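Side-chain contacts in twitching motility pilus retraction protein (Geobacter sulfurreducens PCA, PDB 5ZFQ), which acts as an ATPase motor for retraction of type IV pili, assembled here from six subunits: residues Gln331-Gln336 with Met341-Gln346; Asn257-Thr262 with Glu308-Asn313; Val139-Leu144 with Gly288-Thr293. All coordinates share one frame; numbering follows the deposited sequence.

Contact 1. Residues Gln331-Gln336 with Met341-Gln346; sequences QMQVGQ and MQTMNQ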
# COMPACT_ATOMS: atom_id res chain seq x y z
N GLN A 331 0.43 39.99 17.34
CA GLN A 331 0.65 39.99 18.78
C GLN A 331 2.14 39.90 19.13
O GLN A 331 2.56 40.36 20.19
CB GLN A 331 -0.12 38.84 19.42
CG GLN A 331 -1.61 39.04 19.37
CD GLN A 331 -2.04 40.36 20.01
OE1 GLN A 331 -1.79 40.59 21.20
NE2 GLN A 331 -2.68 41.23 19.22
N MET A 332 2.93 39.35 18.23
CA MET A 332 4.34 39.18 18.53
C MET A 332 5.13 40.47 18.32
O MET A 332 6.20 40.67 18.91
CB MET A 332 4.91 38.05 17.67
CG MET A 332 4.02 36.83 17.66
SD MET A 332 4.68 35.43 16.76
CE MET A 332 6.46 35.63 16.96
N GLN A 333 4.61 41.34 17.47
CA GLN A 333 5.25 42.60 17.18
C GLN A 333 5.29 43.50 18.39
O GLN A 333 6.30 44.11 18.70
CB GLN A 333 4.50 43.29 16.06
CG GLN A 333 5.08 43.08 14.69
CD GLN A 333 4.03 43.17 13.62
OE1 GLN A 333 2.86 43.22 13.91
NE2 GLN A 333 4.45 43.21 12.38
N VAL A 334 4.19 43.53 19.12
CA VAL A 334 4.06 44.38 20.29
C VAL A 334 4.27 43.71 21.64
O VAL A 334 3.99 44.32 22.66
CB VAL A 334 2.67 45.01 20.32
CG1 VAL A 334 2.29 45.44 18.93
CG2 VAL A 334 1.67 44.03 20.84
N GLY A 335 4.73 42.46 21.65
CA GLY A 335 4.89 41.70 22.86
C GLY A 335 6.20 41.70 23.59
O GLY A 335 6.35 41.00 24.57
N GLN A 336 7.17 42.47 23.14
CA GLN A 336 8.47 42.45 23.77
C GLN A 336 8.64 42.86 25.21
O GLN A 336 9.41 42.26 25.93
CB GLN A 336 9.44 43.30 22.97
CG GLN A 336 10.82 43.32 23.58
CD GLN A 336 11.58 42.08 23.25
OE1 GLN A 336 11.91 41.85 22.11
NE2 GLN A 336 11.84 41.27 24.24
N MET A 341 8.33 38.44 23.82
CA MET A 341 8.23 37.91 22.49
C MET A 341 9.02 38.75 21.53
O MET A 341 9.21 39.90 21.75
CB MET A 341 6.80 37.94 22.00
CG MET A 341 5.77 37.45 22.96
SD MET A 341 4.19 37.35 22.16
CE MET A 341 4.60 36.39 20.77
N GLN A 342 9.50 38.16 20.45
CA GLN A 342 10.17 38.90 19.43
C GLN A 342 9.95 38.23 18.13
O GLN A 342 9.97 37.04 18.06
CB GLN A 342 11.65 39.00 19.71
CG GLN A 342 12.32 37.70 20.00
CD GLN A 342 13.74 37.85 20.48
OE1 GLN A 342 14.00 38.42 21.50
NE2 GLN A 342 14.66 37.31 19.73
N THR A 343 9.77 38.99 17.07
CA THR A 343 9.68 38.40 15.74
C THR A 343 11.08 38.17 15.19
O THR A 343 12.06 38.76 15.67
CB THR A 343 8.89 39.30 14.76
OG1 THR A 343 9.56 40.55 14.62
CG2 THR A 343 7.46 39.55 15.26
N MET A 344 11.16 37.32 14.17
CA MET A 344 12.39 37.12 13.41
C MET A 344 12.88 38.45 12.86
O MET A 344 14.06 38.76 12.96
CB MET A 344 12.17 36.11 12.28
CG MET A 344 13.43 35.83 11.48
SD MET A 344 14.78 35.22 12.55
CE MET A 344 14.11 33.65 13.10
N ASN A 345 11.96 39.26 12.32
CA ASN A 345 12.35 40.58 11.84
C ASN A 345 12.90 41.46 12.96
O ASN A 345 13.91 42.14 12.77
CB ASN A 345 11.18 41.29 11.13
CG ASN A 345 11.18 41.08 9.61
OD1 ASN A 345 12.17 40.60 9.04
ND2 ASN A 345 10.08 41.41 8.95
N GLN A 346 12.28 41.43 14.14
CA GLN A 346 12.80 42.21 15.27
C GLN A 346 14.19 41.73 15.63
O GLN A 346 15.08 42.54 15.84
CB GLN A 346 11.86 42.14 16.48
CG GLN A 346 10.63 43.01 16.31
CD GLN A 346 9.59 42.82 17.41
OE1 GLN A 346 9.45 41.73 17.96
NE2 GLN A 346 8.85 43.88 17.71
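The capping box of T343 and Q346 at the start of helix 344-353 illustrates how one glutamine can serve its own helix and a neighbouring chain turn together, because Q346 also reaches across to Q333 of helix 328-333. Within the box, Q346 N donates to T343 OG1 while T343 N returns a 2.9 Å bond to Q346 OE1, arriving 22° off the carbonyl plane. The other half of the same amide faces residues 331-336: Q346 NE2 donates to Q333 O at 2.7 Å, lying in the plane of that carbonyl and on one of its lone pairs. The Q346 chain runs extended beyond CG (chi2 172°), carrying the amide far enough to span both partners. An alanine here would keep the bond from its own N to T343 OG1 but is likely to leave Q333 O and T343 N without their amide partner, so that the turn joining the two helices is less firmly tied. Apolar contact fills the buried side. M332 and M341 cross at about a right angle, and T343 CG2 rests on M332 CB at 3.8 Å; M332 also packs on E308 and M310 of strand 303-310. Near the turn a weak backbone bond joins M341 N to G335 O. Beyond it the side chains of Q336 and Q342 run side by side in the same direction, their amide planes 66° apart, while Q342 NE2 is held by L307 O. Where these two glutamines meet, Q336 OE1 lies 3.7 Å from Q342 CB.

Contact 2. Residues Asn257-Thr262 with Glu308-Asn313; sequences NSAVQT and EVMVPN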
# COMPACT_ATOMS: atom_id res chain seq x y z
N ASN A 257 10.26 27.48 10.35
CA ASN A 257 11.11 28.65 10.52
C ASN A 257 10.45 29.85 11.19
O ASN A 257 11.06 30.92 11.29
CB ASN A 257 11.65 29.06 9.16
CG ASN A 257 12.38 27.93 8.48
OD1 ASN A 257 11.95 27.43 7.45
ND2 ASN A 257 13.49 27.51 9.08
N SER A 258 9.20 29.68 11.62
CA SER A 258 8.50 30.74 12.34
C SER A 258 7.44 30.12 13.25
O SER A 258 7.09 28.95 13.09
CB SER A 258 7.86 31.73 11.37
OG SER A 258 6.73 31.17 10.70
N ALA A 259 6.95 30.90 14.20
CA ALA A 259 5.91 30.46 15.12
C ALA A 259 4.64 30.11 14.37
O ALA A 259 4.06 29.04 14.58
CB ALA A 259 5.63 31.54 16.14
N VAL A 260 4.22 31.02 13.50
CA VAL A 260 3.04 30.84 12.66
C VAL A 260 3.17 29.60 11.77
O VAL A 260 2.25 28.79 11.65
CB VAL A 260 2.77 32.10 11.77
CG1 VAL A 260 1.62 31.86 10.80
CG2 VAL A 260 2.52 33.32 12.65
N GLN A 261 4.32 29.46 11.14
CA GLN A 261 4.58 28.31 10.29
C GLN A 261 4.59 27.02 11.11
O GLN A 261 4.11 25.98 10.65
CB GLN A 261 5.89 28.51 9.57
CG GLN A 261 6.23 27.51 8.53
CD GLN A 261 7.60 27.79 7.95
OE1 GLN A 261 8.58 27.14 8.34
NE2 GLN A 261 7.69 28.76 7.03
N THR A 262 5.10 27.10 12.34
CA THR A 262 5.14 25.96 13.26
C THR A 262 3.75 25.49 13.68
O THR A 262 3.45 24.30 13.65
CB THR A 262 5.93 26.30 14.54
OG1 THR A 262 7.32 26.47 14.23
CG2 THR A 262 5.76 25.18 15.58
N GLU A 308 13.19 33.86 16.81
CA GLU A 308 11.86 34.35 16.87
C GLU A 308 11.27 33.64 18.07
O GLU A 308 11.35 32.46 18.18
CB GLU A 308 11.12 34.00 15.61
CG GLU A 308 9.63 34.12 15.75
CD GLU A 308 8.92 34.49 14.49
OE1 GLU A 308 9.05 35.60 14.04
OE2 GLU A 308 8.21 33.66 13.97
N VAL A 309 10.68 34.40 18.98
CA VAL A 309 10.06 33.83 20.16
C VAL A 309 8.61 34.20 20.30
O VAL A 309 8.27 35.33 20.30
CB VAL A 309 10.72 34.37 21.44
CG1 VAL A 309 10.13 33.74 22.67
CG2 VAL A 309 12.20 34.18 21.41
N MET A 310 7.75 33.22 20.46
CA MET A 310 6.35 33.47 20.68
C MET A 310 5.92 32.95 22.04
O MET A 310 6.02 31.79 22.29
CB MET A 310 5.54 32.74 19.63
CG MET A 310 4.10 33.16 19.54
SD MET A 310 2.92 32.36 20.59
CE MET A 310 3.01 30.66 20.19
N VAL A 311 5.42 33.83 22.89
CA VAL A 311 4.93 33.44 24.19
C VAL A 311 3.45 33.66 24.18
O VAL A 311 3.00 34.76 24.02
CB VAL A 311 5.53 34.29 25.30
CG1 VAL A 311 5.13 33.73 26.64
CG2 VAL A 311 7.03 34.30 25.21
N PRO A 312 2.68 32.53 24.35
CA PRO A 312 1.23 32.75 24.29
C PRO A 312 0.62 33.57 25.39
O PRO A 312 1.12 33.60 26.47
CB PRO A 312 0.68 31.34 24.36
CG PRO A 312 1.70 30.54 23.72
CD PRO A 312 2.88 31.02 24.42
N ASN A 313 -0.48 34.23 25.06
CA ASN A 313 -1.21 35.05 25.99
C ASN A 313 -2.67 34.85 25.74
O ASN A 313 -3.03 34.25 24.78
CB ASN A 313 -0.81 36.51 25.94
CG ASN A 313 -0.98 37.13 24.59
OD1 ASN A 313 -1.80 36.72 23.81
ND2 ASN A 313 -0.22 38.14 24.34
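E308, on the edge strand 303-310, meets the start of helix 259-268 with one oxygen of its carboxylate, an example of an acidic side chain taking up the first amide of a helix. Its CG stands opposite the backbone N (chi1 163°) and the chain stays extended beyond it, which carries the carboxylate across to S258 and A259. There OE2 of E308 accepts from A259 N at 3.0 Å through its anti lone pair, in a nearly straight bond (165° at the hydrogen). The same oxygen lies 3.3 Å from S258 CB. The other oxygen, OE1, is taken by M344 N, the first amide of helix 344-353. The next side chain, V309, points away from the helix, and the alternation of the strand brings M310 back towards it. M310 CB meets A259 CB at 3.7 Å; the methionine chain bends at its second and third torsions, and M332 of helix 328-333 packs against both M310 and A259. Beyond M310 the chain leaves the strand.

The helix start that E308 meets is well tied on its own side. S258 is its N-cap, with OG accepting from Q261 N at 3.0 Å, and S258 O receives T262 N and T262 OG1 from opposite faces of its plane. N257, just before the cap, bonds through ND2 to E245 of a neighbouring subunit, placing this turn near a subunit interface. The chemistry implies division of labour: S258 caps the third amide, E308 takes the first, and the buried carboxylate, set between the starts of two helices, is probably stabilised in its ionised form by their dipoles.

Contact 3. Residues Val139-Leu144 with Gly288-Thr293; sequences VVVKEL and GVMSQT
The axis of helix 139-144 passes 10.2 Å from that of strand 288-293 at 138° between their chain directions, bringing the CA atoms of L144 and G288 to 7.0 Å. Across this gap no hydrogen bond forms, and the layer is joined by a methionine that reaches from the strand to the helix. M290 points from the sheet towards the helix, its CG opposite the carbonyl carbon (chi1 -63°) and its chain extended to the sulfur before turning at the last torsion. SD thereby arrives against the branched end of V141, 3.6 Å from CG1 and 3.8 Å from CG2, so the sulfur sits over both methyls; the two side chains cross obliquely. L144, one turn farther along on the same flank of the helix, slides past M290 in the opposite direction, with its CD1 4.1 Å from M290 SD. The second methyl of the leucine leans over the strand itself, where, with no side chain at G288, L144 CD2 can lie 4.3 Å from G288 CA.

M290 has further company: T165 and I169 of helix 162-176, V154 of the adjoining strand and L307 all touch it, which makes it a shared apolar contact of two helices and the sheet. The neighbouring strand residues V289 and S291 belong to the other face, with S291 OG bonded to T155 OG1. Such helix-on-sheet packing, with alternate strand residues serving opposite layers, is typical of the three-layer alpha/beta core of RecA-like ATPases. Strand 286-296 here lies beside strand 150-155, which runs into a sequence fitting the P-loop, or Walker A motif, of that fold.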
# COMPACT_ATOMS: atom_id res chain seq x y z
N VAL A 139 16.52 36.61 27.95
CA VAL A 139 16.05 36.11 29.23
C VAL A 139 14.71 35.38 29.12
O VAL A 139 14.36 34.57 29.97
CB VAL A 139 15.91 37.23 30.25
CG1 VAL A 139 17.20 38.06 30.29
CG2 VAL A 139 14.72 38.10 29.90
N VAL A 140 13.96 35.66 28.05
CA VAL A 140 12.64 35.06 27.91
C VAL A 140 12.77 33.56 27.79
O VAL A 140 11.87 32.82 28.19
CB VAL A 140 11.87 35.62 26.68
CG1 VAL A 140 12.54 35.19 25.36
CG2 VAL A 140 10.41 35.19 26.73
N VAL A 141 13.90 33.11 27.26
CA VAL A 141 14.10 31.67 27.09
C VAL A 141 14.28 31.07 28.46
O VAL A 141 13.70 30.04 28.77
CB VAL A 141 15.33 31.34 26.22
CG1 VAL A 141 15.38 29.85 25.98
CG2 VAL A 141 15.26 32.08 24.90
N LYS A 142 15.08 31.74 29.28
CA LYS A 142 15.29 31.34 30.66
C LYS A 142 13.97 31.26 31.42
O LYS A 142 13.73 30.31 32.18
CB LYS A 142 16.27 32.29 31.34
CG LYS A 142 16.68 31.80 32.70
CD LYS A 142 17.95 32.47 33.24
CE LYS A 142 18.13 33.88 32.71
NZ LYS A 142 19.52 34.09 32.20
N GLU A 143 13.11 32.25 31.20
CA GLU A 143 11.79 32.27 31.80
C GLU A 143 10.97 31.06 31.35
O GLU A 143 10.22 30.48 32.13
CB GLU A 143 11.04 33.55 31.45
CG GLU A 143 11.56 34.80 32.15
CD GLU A 143 10.81 36.07 31.75
OE1 GLU A 143 9.80 35.97 31.00
OE2 GLU A 143 11.23 37.17 32.20
N LEU A 144 11.12 30.71 30.07
CA LEU A 144 10.38 29.57 29.51
C LEU A 144 10.85 28.26 30.13
O LEU A 144 10.07 27.31 30.23
CB LEU A 144 10.54 29.52 27.99
CG LEU A 144 9.72 30.53 27.19
CD1 LEU A 144 10.07 30.37 25.75
CD2 LEU A 144 8.25 30.28 27.40
N GLY A 288 5.19 28.12 24.64
CA GLY A 288 6.22 28.86 23.93
C GLY A 288 6.75 28.19 22.68
O GLY A 288 6.81 26.96 22.57
N VAL A 289 7.13 29.02 21.73
CA VAL A 289 7.69 28.55 20.47
C VAL A 289 8.92 29.37 20.16
O VAL A 289 8.88 30.60 20.14
CB VAL A 289 6.69 28.68 19.28
CG1 VAL A 289 7.35 28.20 17.97
CG2 VAL A 289 5.37 27.94 19.58
N MET A 290 10.03 28.69 19.94
CA MET A 290 11.22 29.38 19.52
C MET A 290 11.65 28.91 18.14
O MET A 290 11.84 27.73 17.90
CB MET A 290 12.33 29.19 20.55
CG MET A 290 11.95 29.81 21.90
SD MET A 290 13.12 29.44 23.21
CE MET A 290 13.36 27.72 22.94
N SER A 291 11.89 29.85 17.26
CA SER A 291 12.35 29.54 15.94
C SER A 291 13.73 30.10 15.79
O SER A 291 13.94 31.24 16.02
CB SER A 291 11.41 30.09 14.92
OG SER A 291 10.30 29.26 14.93
N GLN A 292 14.66 29.27 15.36
CA GLN A 292 16.04 29.67 15.27
C GLN A 292 16.75 29.57 13.97
O GLN A 292 16.46 28.73 13.18
CB GLN A 292 16.82 28.83 16.23
CG GLN A 292 16.34 28.93 17.65
CD GLN A 292 17.26 28.25 18.60
OE1 GLN A 292 18.15 27.56 18.20
NE2 GLN A 292 17.03 28.44 19.87
N THR A 293 17.66 30.50 13.75
CA THR A 293 18.55 30.48 12.61
C THR A 293 19.97 30.82 12.98
O THR A 293 20.19 31.77 13.65
CB THR A 293 18.20 31.52 11.55
OG1 THR A 293 16.83 31.47 11.24
CG2 THR A 293 18.92 31.20 10.33

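Contacts 2 and 3 share one sheet through the antiparallel neighbours 286-296 and 303-310: E308 O and S291 N lie 2.8 Å apart, M310 N and V289 O 2.9 Å, both probable hydrogen bonds, and the contact centres are about 9 Å apart. Contact 3 covers one face of this pair, and contact 2 the other. Contact 1, its centre also about 9 Å from that of contact 2, adds residues 341-346, which run into helix 344-353, at the outer edge, where V309 N meets Q342 O at 2.9 Å. Between contacts 1 and 3 (about 12 Å) the touch is looser, M344 CE packing on S291 O at 3.8 Å. The probable P-loop follows strand 150-155, next to contact 3.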